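Local coordinates for protein endoglucanase (Mytilus edulis, PDB 1WC2) that hydrolyses internal beta-1,4-glucosidic linkages of cellulose and related beta-glucans, is active on soluble carboxymethylcellulose, and also has expansin activity, at residues 14-19 with 149-154. Numbering follows the deposited sequence.
Sequences KSCAST and ETTWEV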
loop_
_atom_site.group_PDB
_atom_site.type_symbol
_atom_site.label_atom_id
_atom_site.label_comp_id
_atom_site.label_asym_id
_atom_site.label_seq_id
_atom_site.Cartn_x
_atom_site.Cartn_y
_atom_site.Cartn_z
ATOM N N LYS A 14 -1.858 -13.909 11.536
ATOM C CA LYS A 14 -1.910 -13.146 10.287
ATOM C C LYS A 14 -0.694 -12.219 10.181
ATOM O O LYS A 14 -0.302 -11.588 11.156
ATOM C CB LYS A 14 -3.191 -12.308 10.237
ATOM C CG LYS A 14 -4.481 -13.131 10.290
ATOM C CD LYS A 14 -5.704 -12.273 10.624
ATOM C CE LYS A 14 -5.878 -12.059 12.129
ATOM N NZ LYS A 14 -7.126 -11.322 12.480
ATOM N N SER A 15 -0.119 -12.121 8.995
ATOM C CA SER A 15 0.975 -11.184 8.755
ATOM C C SER A 15 0.517 -9.725 8.849
ATOM O O SER A 15 -0.543 -9.376 8.332
ATOM C CB SER A 15 1.587 -11.437 7.381
ATOM O OG SER A 15 2.638 -10.525 7.126
ATOM N N CYS A 16 1.331 -8.887 9.488
ATOM C CA CYS A 16 1.042 -7.464 9.588
ATOM C C CYS A 16 1.776 -6.608 8.546
ATOM O O CYS A 16 2.850 -6.971 8.058
ATOM C CB CYS A 16 1.381 -6.957 10.993
ATOM S SG CYS A 16 0.431 -7.809 12.280
ATOM N N ALA A 17 1.163 -5.467 8.218
ATOM C CA ALA A 17 1.766 -4.432 7.377
ATOM C C ALA A 17 1.662 -3.097 8.086
ATOM O O ALA A 17 0.608 -2.750 8.649
ATOM C CB ALA A 17 1.056 -4.345 6.024
ATOM N N SER A 18 2.749 -2.336 8.050
ATOM C CA SER A 18 2.698 -0.936 8.452
ATOM C C SER A 18 2.227 -0.075 7.272
ATOM O O SER A 18 2.283 -0.486 6.102
ATOM C CB SER A 18 4.064 -0.470 8.984
ATOM O OG SER A 18 5.150 -0.827 8.133
ATOM N N THR A 19 1.734 1.120 7.607
ATOM C CA THR A 19 1.262 2.086 6.622
ATOM C C THR A 19 1.744 3.502 6.923
ATOM O O THR A 19 1.981 3.865 8.088
ATOM C CB THR A 19 -0.279 2.110 6.504
ATOM O OG1 THR A 19 -0.869 2.629 7.710
ATOM C CG2 THR A 19 -0.849 0.703 6.261
ATOM N N GLU A 149 -1.661 0.356 12.090
ATOM C CA GLU A 149 -1.117 -1.001 11.969
ATOM C C GLU A 149 -2.211 -1.911 11.385
ATOM O O GLU A 149 -3.371 -1.814 11.798
ATOM C CB GLU A 149 -0.695 -1.500 13.352
ATOM C CG GLU A 149 -0.038 -2.867 13.405
ATOM C CD GLU A 149 0.236 -3.300 14.834
ATOM O OE1 GLU A 149 -0.736 -3.323 15.636
ATOM O OE2 GLU A 149 1.417 -3.612 15.151
ATOM N N THR A 150 -1.859 -2.807 10.462
ATOM C CA THR A 150 -2.855 -3.636 9.784
ATOM C C THR A 150 -2.414 -5.084 9.655
ATOM O O THR A 150 -1.227 -5.391 9.784
ATOM C CB THR A 150 -3.145 -3.108 8.353
ATOM O OG1 THR A 150 -1.994 -3.282 7.505
ATOM C CG2 THR A 150 -3.528 -1.616 8.351
ATOM N N THR A 151 -3.382 -5.962 9.364
ATOM C CA THR A 151 -3.097 -7.257 8.746
ATOM C C THR A 151 -3.555 -7.186 7.286
ATOM O O THR A 151 -4.443 -6.403 6.939
ATOM C CB THR A 151 -3.771 -8.434 9.495
ATOM O OG1 THR A 151 -5.179 -8.186 9.621
ATOM C CG2 THR A 151 -3.208 -8.559 10.912
ATOM N N TRP A 152 -2.943 -7.995 6.420
ATOM C CA TRP A 152 -3.095 -7.826 4.973
ATOM C C TRP A 152 -3.315 -9.159 4.257
ATOM O O TRP A 152 -2.856 -10.219 4.701
ATOM C CB TRP A 152 -1.884 -7.093 4.384
ATOM C CG TRP A 152 -0.614 -7.879 4.411
ATOM C CD1 TRP A 152 0.263 -7.982 5.443
ATOM C CD2 TRP A 152 -0.050 -8.623 3.329
ATOM N NE1 TRP A 152 1.326 -8.775 5.088
ATOM C CE2 TRP A 152 1.166 -9.171 3.784
ATOM C CE3 TRP A 152 -0.445 -8.877 2.010
ATOM C CZ2 TRP A 152 1.987 -9.952 2.963
ATOM C CZ3 TRP A 152 0.365 -9.650 1.197
ATOM C CH2 TRP A 152 1.565 -10.176 1.677
ATOM N N GLU A 153 -4.001 -9.091 3.124
ATOM C CA GLU A 153 -4.269 -10.261 2.288
ATOM C C GLU A 153 -4.493 -9.787 0.840
ATOM O O GLU A 153 -4.921 -8.648 0.610
ATOM C CB GLU A 153 -5.499 -11.012 2.808
ATOM C CG GLU A 153 -6.756 -10.177 2.689
ATOM C CD GLU A 153 -7.970 -10.725 3.422
ATOM O OE1 GLU A 153 -8.454 -11.812 3.029
ATOM O OE2 GLU A 153 -8.460 -10.057 4.364
ATOM N N VAL A 154 -4.210 -10.653 -0.124
ATOM C CA VAL A 154 -4.480 -10.389 -1.533
ATOM C C VAL A 154 -5.942 -10.725 -1.849
ATOM O O VAL A 154 -6.457 -11.772 -1.434
ATOM C CB VAL A 154 -3.531 -11.219 -2.436
ATOM C CG1 VAL A 154 -3.849 -11.021 -3.921
ATOM C CG2 VAL A 154 -2.074 -10.864 -2.147
HETATM O O HOH W 1 -6.545 -8.699 11.961
#
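A17 and T150 form the tight centre of this contact, an antiparallel hydrogen-bonded pair in which A17 N donates to T150 O (2.9 Å) and T150 N returns a bond to A17 O (3.1 Å). A second donor grips the same carbonyl: T150 OG1, set between its own backbone N and carbonyl carbon (chi1 68°), reaches A17 O at 2.9 Å, tilted 33° from the carbonyl plane. On this buried face the A17 methyl touches both T150 OG1 and W152 CD1; L129 of strand 129-134 packs on A17 and W152, and L75 of strand 72-78 on T150 and W152. Two residues on from T150, the W152 indole brings its CD1/NE1 side to the 14-19 strand, and NE1 donates to S15 OG (3.0 Å), which is tilted from the ring plane and also bonds E128. A phenylalanine in place of W152 would probably leave S15 OG without its indole donor, though still held by E128. The strands cross at 121°, and beyond the A17-T150 pair the bond from W152 N to S15 O is weak (3.4 Å). At this solvent end K14 CB rests on T151 CG2 (3.8 Å), while a water links K14 NZ to T151 OG1. C16, disulfide-bonded to C4, and T151 form the adjoining non-hydrogen-bonded pair, their side chains diverging. Such antiparallel pairing of strands distant in sequence belongs to the double-psi beta-barrel of GH45 endoglucanases, whose probable proton donor D132 lies on the neighbouring strand 129-134.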